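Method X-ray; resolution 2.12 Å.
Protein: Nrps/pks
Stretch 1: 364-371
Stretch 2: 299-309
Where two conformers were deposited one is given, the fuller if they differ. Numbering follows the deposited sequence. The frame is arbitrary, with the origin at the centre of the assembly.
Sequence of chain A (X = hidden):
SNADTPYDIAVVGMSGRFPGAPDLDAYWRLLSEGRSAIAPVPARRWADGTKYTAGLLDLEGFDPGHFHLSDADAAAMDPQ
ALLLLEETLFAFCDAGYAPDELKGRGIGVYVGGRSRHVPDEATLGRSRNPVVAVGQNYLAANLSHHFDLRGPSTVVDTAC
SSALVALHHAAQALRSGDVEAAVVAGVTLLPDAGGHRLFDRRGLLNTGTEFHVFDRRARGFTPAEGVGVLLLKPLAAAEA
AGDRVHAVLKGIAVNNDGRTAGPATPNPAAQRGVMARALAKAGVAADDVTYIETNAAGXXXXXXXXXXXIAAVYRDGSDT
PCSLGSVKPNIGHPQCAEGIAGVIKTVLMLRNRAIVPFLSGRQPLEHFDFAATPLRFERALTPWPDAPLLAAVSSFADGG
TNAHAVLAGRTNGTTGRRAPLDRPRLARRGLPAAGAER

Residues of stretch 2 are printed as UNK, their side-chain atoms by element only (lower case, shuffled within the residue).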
# COMPACT_ATOMS: atom_id res chain seq x y z
N PRO A 364 -16.44 -25.68 -24.36
CA PRO A 364 -16.02 -25.91 -22.98
C PRO A 364 -14.66 -26.61 -22.89
O PRO A 364 -14.19 -27.23 -23.86
CB PRO A 364 -17.16 -26.76 -22.39
CG PRO A 364 -17.77 -27.44 -23.56
CD PRO A 364 -17.58 -26.52 -24.74
N LEU A 365 -14.05 -26.50 -21.72
CA LEU A 365 -12.70 -27.00 -21.51
C LEU A 365 -12.79 -28.51 -21.48
O LEU A 365 -13.89 -29.05 -21.40
CB LEU A 365 -12.12 -26.43 -20.22
CG LEU A 365 -11.92 -24.90 -20.15
CD1 LEU A 365 -11.46 -24.31 -21.48
CD2 LEU A 365 -13.20 -24.22 -19.69
N GLU A 366 -11.65 -29.18 -21.50
CA GLU A 366 -11.63 -30.61 -21.78
C GLU A 366 -11.65 -31.48 -20.52
O GLU A 366 -12.01 -32.67 -20.58
CB GLU A 366 -10.39 -30.95 -22.61
CG GLU A 366 -10.48 -32.23 -23.41
CD GLU A 366 -9.13 -32.62 -23.96
OE1 GLU A 366 -8.45 -31.73 -24.52
OE2 GLU A 366 -8.74 -33.79 -23.82
N HIS A 367 -11.28 -30.89 -19.38
CA HIS A 367 -11.17 -31.67 -18.13
C HIS A 367 -12.07 -31.09 -17.03
O HIS A 367 -11.71 -31.09 -15.84
CB HIS A 367 -9.68 -31.77 -17.71
CG HIS A 367 -8.82 -32.53 -18.69
ND1 HIS A 367 -7.86 -31.92 -19.47
CD2 HIS A 367 -8.80 -33.84 -19.03
CE1 HIS A 367 -7.27 -32.82 -20.24
NE2 HIS A 367 -7.83 -34.00 -19.99
N PHE A 368 -13.25 -30.64 -17.44
CA PHE A 368 -14.22 -30.03 -16.52
C PHE A 368 -15.66 -30.32 -16.93
O PHE A 368 -16.11 -29.86 -17.98
CB PHE A 368 -14.01 -28.51 -16.45
CG PHE A 368 -14.85 -27.84 -15.39
CD1 PHE A 368 -14.49 -27.89 -14.05
CD2 PHE A 368 -16.01 -27.15 -15.74
CE1 PHE A 368 -15.27 -27.28 -13.08
CE2 PHE A 368 -16.79 -26.54 -14.77
CZ PHE A 368 -16.42 -26.61 -13.44
N ASP A 369 -16.40 -31.03 -16.08
CA ASP A 369 -17.81 -31.32 -16.33
C ASP A 369 -18.72 -30.14 -15.92
O ASP A 369 -18.98 -29.91 -14.73
CB ASP A 369 -18.20 -32.62 -15.60
CG ASP A 369 -19.46 -33.28 -16.17
OD1 ASP A 369 -19.86 -32.94 -17.31
OD2 ASP A 369 -20.04 -34.14 -15.47
N PHE A 370 -19.20 -29.38 -16.92
CA PHE A 370 -20.18 -28.29 -16.71
C PHE A 370 -21.63 -28.81 -16.54
O PHE A 370 -22.59 -28.05 -16.66
CB PHE A 370 -20.17 -27.31 -17.90
CG PHE A 370 -19.18 -26.19 -17.79
CD1 PHE A 370 -19.36 -25.19 -16.84
CD2 PHE A 370 -18.10 -26.10 -18.68
CE1 PHE A 370 -18.46 -24.14 -16.75
CE2 PHE A 370 -17.21 -25.05 -18.59
CZ PHE A 370 -17.39 -24.07 -17.63
N ALA A 371 -21.79 -30.11 -16.29
CA ALA A 371 -23.10 -30.69 -16.02
C ALA A 371 -23.10 -31.47 -14.71
O ALA A 371 -24.08 -32.17 -14.41
CB ALA A 371 -23.49 -31.61 -17.17
N UNK A 299 -6.66 -18.77 -20.64
CA UNK A 299 -5.77 -19.83 -20.98
C UNK A 299 -6.27 -21.06 -20.22
O UNK A 299 -6.74 -20.95 -19.09
o UNK A 299 -3.44 -20.29 -21.13
c UNK A 299 -4.37 -19.40 -20.57
N UNK A 300 -6.23 -22.21 -20.87
CA UNK A 300 -6.90 -23.41 -20.40
C UNK A 300 -6.52 -23.81 -18.98
O UNK A 300 -7.39 -24.11 -18.16
n UNK A 300 -8.45 -26.83 -22.48
c UNK A 300 -6.83 -25.98 -20.84
c UNK A 300 -8.22 -26.51 -21.19
c UNK A 300 -6.55 -24.57 -21.35
o UNK A 300 -9.07 -26.66 -20.31
N UNK A 301 -5.24 -23.87 -18.70
CA UNK A 301 -4.81 -24.36 -17.38
C UNK A 301 -5.20 -23.45 -16.22
O UNK A 301 -5.80 -23.92 -15.26
c UNK A 301 -1.89 -26.28 -18.58
c UNK A 301 -3.21 -26.09 -17.92
c UNK A 301 -2.66 -24.58 -16.00
c UNK A 301 -3.32 -24.68 -17.38
N UNK A 302 -4.90 -22.15 -16.32
CA UNK A 302 -5.36 -21.30 -15.23
C UNK A 302 -6.88 -21.17 -15.19
O UNK A 302 -7.43 -21.07 -14.11
c UNK A 302 -3.90 -21.51 -17.16
c UNK A 302 -4.70 -19.96 -15.50
c UNK A 302 -4.04 -20.07 -16.81
N UNK A 303 -7.57 -21.22 -16.33
CA UNK A 303 -9.00 -21.09 -16.32
C UNK A 303 -9.64 -22.31 -15.63
O UNK A 303 -10.59 -22.19 -14.85
c UNK A 303 -9.28 -19.59 -18.39
c UNK A 303 -9.54 -20.98 -17.74
o UNK A 303 -9.49 -19.50 -19.63
o UNK A 303 -8.89 -18.62 -17.69
N UNK A 304 -9.13 -23.48 -15.94
CA UNK A 304 -9.63 -24.68 -15.30
C UNK A 304 -9.37 -24.67 -13.80
O UNK A 304 -10.21 -25.04 -13.00
c UNK A 304 -9.33 -27.23 -15.32
c UNK A 304 -8.94 -25.89 -15.92
c UNK A 304 -8.47 -28.34 -15.92
c UNK A 304 -10.82 -27.46 -15.56
N UNK A 305 -8.17 -24.27 -13.42
CA UNK A 305 -7.83 -24.12 -12.01
C UNK A 305 -8.80 -23.17 -11.32
O UNK A 305 -9.32 -23.48 -10.21
c UNK A 305 -5.47 -24.87 -12.13
c UNK A 305 -6.38 -23.65 -11.86
c UNK A 305 -4.02 -24.51 -12.32
c UNK A 305 -6.15 -23.03 -10.48
N UNK A 306 -9.09 -22.06 -11.98
CA UNK A 306 -10.01 -21.10 -11.41
C UNK A 306 -11.38 -21.68 -11.18
O UNK A 306 -11.98 -21.46 -10.12
o UNK A 306 -10.97 -17.24 -13.34
c UNK A 306 -10.12 -19.78 -12.20
c UNK A 306 -11.11 -18.86 -11.52
o UNK A 306 -11.77 -16.51 -11.33
c UNK A 306 -11.28 -17.43 -12.11
N UNK A 307 -11.92 -22.37 -12.18
CA UNK A 307 -13.27 -22.95 -12.05
C UNK A 307 -13.36 -24.01 -10.92
O UNK A 307 -14.30 -24.04 -10.17
c UNK A 307 -14.32 -23.49 -15.71
c UNK A 307 -13.93 -22.65 -14.53
c UNK A 307 -13.68 -23.61 -13.36
c UNK A 307 -15.02 -21.64 -14.30
N UNK A 308 -12.35 -24.84 -10.78
CA UNK A 308 -12.32 -25.81 -9.69
C UNK A 308 -12.18 -25.13 -8.37
O UNK A 308 -12.74 -25.57 -7.39
c UNK A 308 -11.16 -26.77 -9.88
n UNK A 308 -9.32 -30.47 -12.78
c UNK A 308 -10.47 -29.57 -12.45
c UNK A 308 -11.38 -27.67 -11.08
c UNK A 308 -10.23 -28.66 -11.24
N UNK A 309 -11.45 -24.02 -8.31
CA UNK A 309 -11.26 -23.35 -7.02
C UNK A 309 -12.55 -22.66 -6.58
O UNK A 309 -12.92 -22.69 -5.37
c UNK A 309 -10.12 -22.34 -7.12

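Position 299 carries one carbon and one oxygen beyond CA, the pattern of a hydroxymethyl group, and the CA-to-CB bond points away from stretch 1; this is S299. It sits at the N-cap position, just before the helix, but its side chain makes no capping bond.

Position 300 opens the helix with three side-chain carbons, the third bearing one oxygen and one nitrogen, so the side chain ends in an amide. Although CB leaves sideways, the end approaches stretch 1, and the oxygen lies 3.1 Å from L365 CB. The three-carbon length identifies Q300. Its OE1 is 3.8 Å from E366 N without a hydrogen bond and has no polar partner anywhere in the model.

Positions 301 and 302 are out of reach of stretch 1. The first has four carbons forked at CB, one arm two carbons long: I301. The second has three carbons closing a ring onto its own backbone nitrogen: P302, tolerated in the first turn of a helix, where a missing amide hydrogen costs little.

At 303, two carbons end in two oxygens, a short carboxylate, hence D303. The CA-to-CB bond points toward stretch 1, but D303 CB stays 5.2 Å from L365 CG, too far for contact. The carboxylate instead turns back to the helix start, where S299 N donates a weak hydrogen bond to D303 OD2 (3.1 Å, 122°).

Position 304 has four carbons forked at the second, with one tip 3.5 Å from F368 CB and 3.7 Å from H367 O. The fork beyond CB makes it L304, in a t,p rotamer, and the nearby tip is CD1.

Position 305 again has four carbons forked at the first, with one two-carbon arm, and faces elsewhere: I305. Position 306 has three carbons, the third carrying two oxygens; E306 is buried, and both oxygens are hydrogen-bonded elsewhere in the structure.

At 307, four carbons fork at the second, and CB points toward stretch 1, 4.0 Å from F368 CE1. This is L307. Its CD1 lies 4.2 Å from the centroid of the F368 ring and 17° off the normal, a CH-pi contact over the face. The same CD1 approaches F370 CZ at 3.7 Å and L365 CD2 at 4.2 Å.

Position 308 extends four carbons in a row to a terminal nitrogen: K308. K308 CG lies 4.3 Å from F368 CD1 and K308 CE 3.9 Å from H367 O; no hydrogen bond forms. Position 309 has a single side-chain carbon and no contact with stretch 1; it is A309.

The contact buries 436 Å² and contains no hydrogen bond between the stretches. A regular helix presents 300, 304, 307 and 308 to an irregular segment, and the spacing of three to four residues gathers these side chains along one side. L307 is the hub, meeting L365, F368 and F370, while L304 packs against F368 and H367. Apolar packing therefore dominates, leaving Q300 OE1 buried without a partner.

Stretch 2, residues 299-309: SQIPDLIELKA
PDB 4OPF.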